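Local coordinates for integron cassette protein (Vibrio cholerae, PDB 3G1J), which is of unknown function but is encoded on a mobile integron cassette and belongs to the DUF3601 family, placed in the SH3 clan, at residues 38-44 and 56-60; 24-29 and 75-79. All coordinates share one frame. Residues are numbered along the deposited sequence.

Interaction 1. Residues 38-44 and 56-60; sequences DVMRFLG and LFFDK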
loop_
_atom_site.group_PDB
_atom_site.type_symbol
_atom_site.label_atom_id
_atom_site.label_comp_id
_atom_site.label_asym_id
_atom_site.label_seq_id
_atom_site.Cartn_x
_atom_site.Cartn_y
_atom_site.Cartn_z
ATOM N N ASP A 38 -10.288 8.222 1.347
ATOM C CA ASP A 38 -9.382 7.982 2.467
ATOM C C ASP A 38 -8.035 8.633 2.209
ATOM O O ASP A 38 -7.553 8.631 1.082
ATOM C CB ASP A 38 -9.172 6.484 2.658
ATOM C CG ASP A 38 -10.077 5.904 3.701
ATOM O OD1 ASP A 38 -11.154 6.493 3.941
ATOM O OD2 ASP A 38 -9.703 4.862 4.282
ATOM N N VAL A 39 -7.420 9.171 3.259
ATOM C CA VAL A 39 -6.084 9.748 3.149
ATOM C C VAL A 39 -5.136 9.109 4.162
ATOM O O VAL A 39 -5.470 8.985 5.335
ATOM C CB VAL A 39 -6.110 11.260 3.364
ATOM C CG1 VAL A 39 -4.699 11.820 3.333
ATOM C CG2 VAL A 39 -6.989 11.933 2.305
HETATM N N MSE A 40 -3.969 8.682 3.690
HETATM C CA MSE A 40 -3.000 7.960 4.523
HETATM C C MSE A 40 -1.588 8.412 4.189
HETATM O O MSE A 40 -1.297 8.742 3.040
HETATM C CB MSE A 40 -3.083 6.450 4.248
HETATM C CG MSE A 40 -4.478 5.876 4.272
HETATM SE SE MSE A 40 -4.505 3.935 4.393
HETATM C CE MSE A 40 -3.812 3.438 2.554
ATOM N N ARG A 41 -0.691 8.390 5.176
ATOM C CA ARG A 41 0.717 8.698 4.914
ATOM C C ARG A 41 1.535 7.419 4.668
ATOM O O ARG A 41 1.487 6.485 5.473
ATOM C CB ARG A 41 1.321 9.507 6.069
ATOM C CG ARG A 41 2.820 9.776 5.926
ATOM C CD ARG A 41 3.302 10.871 6.872
ATOM N NE ARG A 41 2.797 10.668 8.222
ATOM C CZ ARG A 41 3.356 9.855 9.113
ATOM N NH1 ARG A 41 4.445 9.170 8.796
ATOM N NH2 ARG A 41 2.825 9.728 10.322
ATOM N N PHE A 42 2.280 7.372 3.568
ATOM C CA PHE A 42 3.095 6.187 3.274
ATOM C C PHE A 42 4.284 6.071 4.233
ATOM O O PHE A 42 5.011 7.038 4.463
ATOM C CB PHE A 42 3.591 6.195 1.822
ATOM C CG PHE A 42 4.260 4.913 1.387
ATOM C CD1 PHE A 42 3.600 3.693 1.505
ATOM C CD2 PHE A 42 5.535 4.924 0.826
ATOM C CE1 PHE A 42 4.206 2.512 1.078
ATOM C CE2 PHE A 42 6.147 3.754 0.413
ATOM C CZ PHE A 42 5.481 2.539 0.532
ATOM N N LEU A 43 4.483 4.879 4.779
ATOM C CA LEU A 43 5.602 4.618 5.680
ATOM C C LEU A 43 6.728 3.830 5.006
ATOM O O LEU A 43 7.895 3.963 5.372
ATOM C CB LEU A 43 5.110 3.840 6.901
ATOM C CG LEU A 43 3.943 4.444 7.679
ATOM C CD1 LEU A 43 3.641 3.535 8.852
ATOM C CD2 LEU A 43 4.256 5.869 8.144
ATOM N N GLY A 44 6.373 2.977 4.049
ATOM C CA GLY A 44 7.359 2.171 3.340
ATOM C C GLY A 44 6.797 0.812 2.966
ATOM O O GLY A 44 5.690 0.476 3.373
ATOM N N LEU A 56 2.355 -2.826 1.925
ATOM C CA LEU A 56 2.448 -1.377 1.880
ATOM C C LEU A 56 1.993 -0.835 3.230
ATOM O O LEU A 56 0.830 -0.966 3.591
ATOM C CB LEU A 56 1.571 -0.817 0.757
ATOM C CG LEU A 56 1.796 -1.333 -0.668
ATOM C CD1 LEU A 56 0.803 -0.678 -1.649
ATOM C CD2 LEU A 56 3.249 -1.151 -1.124
ATOM N N PHE A 57 2.917 -0.245 3.988
ATOM C CA PHE A 57 2.585 0.281 5.307
ATOM C C PHE A 57 2.215 1.761 5.259
ATOM O O PHE A 57 2.909 2.577 4.654
ATOM C CB PHE A 57 3.744 0.073 6.283
ATOM C CG PHE A 57 4.033 -1.368 6.577
ATOM C CD1 PHE A 57 4.931 -2.077 5.796
ATOM C CD2 PHE A 57 3.403 -2.013 7.632
ATOM C CE1 PHE A 57 5.207 -3.410 6.067
ATOM C CE2 PHE A 57 3.671 -3.347 7.918
ATOM C CZ PHE A 57 4.571 -4.046 7.134
ATOM N N PHE A 58 1.113 2.101 5.915
ATOM C CA PHE A 58 0.612 3.461 5.906
ATOM C C PHE A 58 0.250 3.857 7.326
ATOM O O PHE A 58 -0.071 3.006 8.153
ATOM C CB PHE A 58 -0.662 3.579 5.053
ATOM C CG PHE A 58 -0.425 3.575 3.556
ATOM C CD1 PHE A 58 -0.379 2.381 2.851
ATOM C CD2 PHE A 58 -0.306 4.770 2.848
ATOM C CE1 PHE A 58 -0.168 2.364 1.471
ATOM C CE2 PHE A 58 -0.103 4.760 1.463
ATOM C CZ PHE A 58 -0.040 3.551 0.777
ATOM N N ASP A 59 0.290 5.153 7.603
ATOM C CA ASP A 59 -0.349 5.674 8.805
ATOM C C ASP A 59 -1.728 6.205 8.434
ATOM O O ASP A 59 -1.865 6.942 7.463
ATOM C CB ASP A 59 0.482 6.797 9.429
ATOM C CG ASP A 59 -0.193 7.418 10.636
ATOM O OD1 ASP A 59 0.132 7.013 11.774
ATOM O OD2 ASP A 59 -1.049 8.312 10.456
ATOM N N LYS A 60 -2.744 5.813 9.199
ATOM C CA LYS A 60 -4.076 6.396 9.052
ATOM C C LYS A 60 -4.571 6.882 10.406
ATOM O O LYS A 60 -4.812 6.077 11.306
ATOM C CB LYS A 60 -5.072 5.395 8.461
ATOM C CG LYS A 60 -6.509 5.901 8.508
ATOM C CD LYS A 60 -7.392 5.221 7.480
ATOM C CE LYS A 60 -8.758 5.890 7.424
ATOM N NZ LYS A 60 -8.641 7.375 7.354
#
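This is part of an antiparallel beta hairpin, formed by two neighbouring strands of a five-stranded antiparallel sheet: a four-stranded meander with strand 87-89 added beside 19-22. That topology is consistent with the SH3-like clan of the family. The axes of segments 39-44 and 56-60 approach to 4.5 Å at 135°, well off the 180° of a flat antiparallel pair. Asp38 precedes the strand. Its OD2 lies 4.1 Å from Lys60 NZ, too far for a salt bridge. Met40, a selenomethionine, packs its CE over one face of the Phe58 ring, 3.6 Å from the ring centroid. This CH-pi contact comes with a Met-aromatic one, the SE lying obliquely at 4.8 Å from the same centroid. Arg41 forms a hydrogen-bonded pair with Asp59: Arg41 N donates to Asp59 O (3.0 Å) and Asp59 N to Arg41 O (2.8 Å). Its guanidinium passes near the Asp59 carboxylate without bonding to it, and Asp59 OD2 accepts a hydrogen bond from Gly62 N instead. Phe42 and Phe58 are a non-hydrogen-bonded pair. Their rings meet obliquely in the core, where Leu14 touches both, with Phe42 CD1 over the Phe58 face opposite Met40 CE. Leu43 and Gly44 then both face Phe57, a classic beta bulge. Leu43 CB lies 4.1 Å from Phe57 CB; Leu43 also touches Arg4, and Phe57 touches Val2 and Leu7. At the backbone angles of Gly44, a CB would jam against the carbonyl oxygen of Leu43. The bulge holds two hydrogen bonds: Leu43 N to Phe57 O (2.8 Å), and Phe57 N to Gly44 O (2.9 Å).

Interaction 2. Residues 24-29 and 75-79; sequences RSFRDY and FQMEI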
loop_
_atom_site.group_PDB
_atom_site.type_symbol
_atom_site.label_atom_id
_atom_site.label_comp_id
_atom_site.label_asym_id
_atom_site.label_seq_id
_atom_site.Cartn_x
_atom_site.Cartn_y
_atom_site.Cartn_z
ATOM N N ARG A 24 -9.384 5.134 -6.001
ATOM C CA ARG A 24 -10.312 4.073 -6.366
ATOM C C ARG A 24 -10.401 3.118 -5.197
ATOM O O ARG A 24 -9.371 2.646 -4.704
ATOM C CB ARG A 24 -9.889 3.303 -7.620
ATOM C CG ARG A 24 -10.997 2.351 -8.106
ATOM C CD ARG A 24 -10.572 1.359 -9.191
ATOM N NE ARG A 24 -9.890 2.008 -10.300
ATOM C CZ ARG A 24 -9.727 1.459 -11.497
ATOM N NH1 ARG A 24 -10.246 0.261 -11.761
ATOM N NH2 ARG A 24 -9.063 2.123 -12.434
ATOM N N SER A 25 -11.616 2.847 -4.733
ATOM C CA SER A 25 -11.770 1.911 -3.617
ATOM C C SER A 25 -11.188 0.573 -4.055
ATOM O O SER A 25 -11.296 0.194 -5.221
ATOM C CB SER A 25 -13.239 1.748 -3.202
ATOM O OG SER A 25 -13.824 2.984 -2.814
ATOM N N PHE A 26 -10.561 -0.142 -3.130
ATOM C CA PHE A 26 -10.027 -1.454 -3.454
ATOM C C PHE A 26 -9.958 -2.327 -2.209
ATOM O O PHE A 26 -9.960 -1.820 -1.076
ATOM C CB PHE A 26 -8.636 -1.326 -4.082
ATOM C CG PHE A 26 -7.570 -0.866 -3.115
ATOM C CD1 PHE A 26 -7.284 0.481 -2.965
ATOM C CD2 PHE A 26 -6.858 -1.783 -2.356
ATOM C CE1 PHE A 26 -6.300 0.907 -2.080
ATOM C CE2 PHE A 26 -5.880 -1.362 -1.463
ATOM C CZ PHE A 26 -5.603 -0.012 -1.328
ATOM N N ARG A 27 -9.901 -3.639 -2.432
ATOM C CA ARG A 27 -9.789 -4.613 -1.350
ATOM C C ARG A 27 -8.437 -5.282 -1.451
ATOM O O ARG A 27 -7.988 -5.633 -2.547
ATOM C CB ARG A 27 -10.889 -5.679 -1.447
ATOM C CG ARG A 27 -12.293 -5.126 -1.315
ATOM C CD ARG A 27 -13.314 -6.174 -0.859
ATOM N NE ARG A 27 -14.561 -5.505 -0.494
ATOM C CZ ARG A 27 -14.935 -5.231 0.753
ATOM N NH1 ARG A 27 -14.173 -5.596 1.776
ATOM N NH2 ARG A 27 -16.083 -4.602 0.980
ATOM N N ASP A 28 -7.779 -5.459 -0.312
ATOM C CA ASP A 28 -6.463 -6.072 -0.328
ATOM C C ASP A 28 -6.533 -7.595 -0.208
ATOM O O ASP A 28 -7.616 -8.186 -0.255
ATOM C CB ASP A 28 -5.525 -5.420 0.710
ATOM C CG ASP A 28 -5.851 -5.803 2.157
ATOM O OD1 ASP A 28 -6.693 -6.696 2.420
ATOM O OD2 ASP A 28 -5.224 -5.206 3.056
ATOM N N TYR A 29 -5.375 -8.233 -0.095
ATOM C CA TYR A 29 -5.313 -9.687 -0.033
ATOM C C TYR A 29 -6.062 -10.237 1.179
ATOM O O TYR A 29 -6.541 -11.375 1.161
ATOM C CB TYR A 29 -3.856 -10.154 0.000
ATOM C CG TYR A 29 -3.727 -11.658 -0.017
ATOM C CD1 TYR A 29 -3.407 -12.358 1.136
ATOM C CD2 TYR A 29 -3.957 -12.378 -1.181
ATOM C CE1 TYR A 29 -3.300 -13.736 1.128
ATOM C CE2 TYR A 29 -3.855 -13.756 -1.199
ATOM C CZ TYR A 29 -3.525 -14.428 -0.042
ATOM O OH TYR A 29 -3.419 -15.800 -0.052
ATOM N N PHE A 75 -4.834 -12.225 -8.346
ATOM C CA PHE A 75 -5.061 -11.572 -7.062
ATOM C C PHE A 75 -4.945 -10.042 -7.150
ATOM O O PHE A 75 -5.873 -9.380 -7.636
ATOM C CB PHE A 75 -4.155 -12.161 -5.974
ATOM C CG PHE A 75 -4.591 -13.525 -5.502
ATOM C CD1 PHE A 75 -5.800 -13.689 -4.848
ATOM C CD2 PHE A 75 -3.787 -14.635 -5.700
ATOM C CE1 PHE A 75 -6.205 -14.944 -4.409
ATOM C CE2 PHE A 75 -4.185 -15.890 -5.264
ATOM C CZ PHE A 75 -5.393 -16.043 -4.618
ATOM N N GLN A 76 -3.822 -9.472 -6.719
ATOM C CA GLN A 76 -3.728 -8.017 -6.666
ATOM C C GLN A 76 -2.597 -7.368 -7.470
ATOM O O GLN A 76 -2.216 -6.233 -7.164
ATOM C CB GLN A 76 -3.688 -7.508 -5.217
ATOM C CG GLN A 76 -4.951 -7.776 -4.422
ATOM C CD GLN A 76 -4.971 -9.173 -3.831
ATOM O OE1 GLN A 76 -3.948 -9.676 -3.386
ATOM N NE2 GLN A 76 -6.144 -9.802 -3.818
HETATM N N MSE A 77 -2.064 -8.062 -8.483
HETATM C CA MSE A 77 -1.097 -7.418 -9.379
HETATM C C MSE A 77 -1.722 -6.147 -9.941
HETATM O O MSE A 77 -1.049 -5.136 -10.091
HETATM C CB MSE A 77 -0.642 -8.345 -10.529
HETATM C CG MSE A 77 0.391 -7.712 -11.528
HETATM SE SE MSE A 77 1.019 -8.942 -12.934
HETATM C CE MSE A 77 0.249 -10.382 -12.070
ATOM N N GLU A 78 -3.017 -6.209 -10.250
ATOM C CA GLU A 78 -3.746 -5.039 -10.750
ATOM C C GLU A 78 -3.464 -3.792 -9.915
ATOM O O GLU A 78 -3.240 -2.709 -10.458
ATOM C CB GLU A 78 -5.257 -5.315 -10.808
ATOM C CG GLU A 78 -6.153 -4.065 -10.665
ATOM C CD GLU A 78 -6.038 -3.084 -11.826
ATOM O OE1 GLU A 78 -5.521 -3.468 -12.893
ATOM O OE2 GLU A 78 -6.480 -1.922 -11.670
ATOM N N ILE A 79 -3.455 -3.941 -8.595
ATOM C CA ILE A 79 -3.252 -2.790 -7.725
ATOM C C ILE A 79 -1.780 -2.420 -7.641
ATOM O O ILE A 79 -1.407 -1.263 -7.836
ATOM C CB ILE A 79 -3.825 -3.038 -6.312
ATOM C CG1 ILE A 79 -5.349 -3.156 -6.383
ATOM C CG2 ILE A 79 -3.441 -1.909 -5.370
ATOM C CD1 ILE A 79 -5.939 -3.977 -5.260
HETATM O O HOH W 1 -7.326 -12.125 -2.105
#
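Residues 24-28 run extended through the short strand 26-27, and the chain turns at Tyr29. Residues 75-79 lead from a loop into the short helix 77-80, with Gln76 at its N-cap position. In an SH3-like fold, residues 24-29 probably belong to the counterpart of the RT loop, and the helix's place before the last strand recalls the short 3-10 helix of SH3 domains. The two backbones keep apart: the nearest CA pairs are Tyr29 with Gln76 (7.0 Å) and Phe26 with Ile79 (8.1 Å). No hydrogen bond joins the segments directly. Within the helical turn, Ile79 N donates to Gln76 O (3.0 Å). The buried part centres on the apolar contact of Ile79 CD1 with Phe26 CD2 (3.8 Å); Ile79 CD1 also lies 3.8 Å from Arg27 O. Phe26 in turn stacks on Tyr34 of the paired strand 33-34, and Ile79 touches Leu69, so the helix is tied to both the loop and the main sheet. Towards the solvent, Arg24 NH1 and Glu78 OE2 are 4.4 Å apart, beyond a salt bridge, and Glu78 OE2 is bonded to Tyr86 OH. At the other end Tyr29 makes a T-shaped (edge-to-face) pair with Phe75. The Tyr29 edge points at the Phe75 face, with centroids 5.5 Å apart and planes at 76°. Gln76 OE1 comes within 3.4 Å of Tyr29 CB but takes its hydrogen bond from Cys70 N. A water completes the link: it accepts from Gln76 NE2 at 3.1 Å and donates a weak bond to Tyr29 O at 3.4 Å.

The two contacts lie on opposite sides of the chain's centre, with centres about 15 Å apart. Interaction 1 is nested in sequence inside the loop closed by interaction 2. It joins adjacent strands of the main sheet by backbone hydrogen bonds, and most of its residues are buried. Interaction 2 joins the strand 26-27 run to helix 77-80, mainly through side chains, with one water weakly bound to Tyr29 O. It buries less surface, 313 Å² against 649 Å², and more of its residues are exposed. Both have an aromatic component: buried and oblique in interaction 1, exposed and edge-to-face in interaction 2. Strand 63-70 touches side chains of both, including Ile67, which meets Phe58 and Asp28.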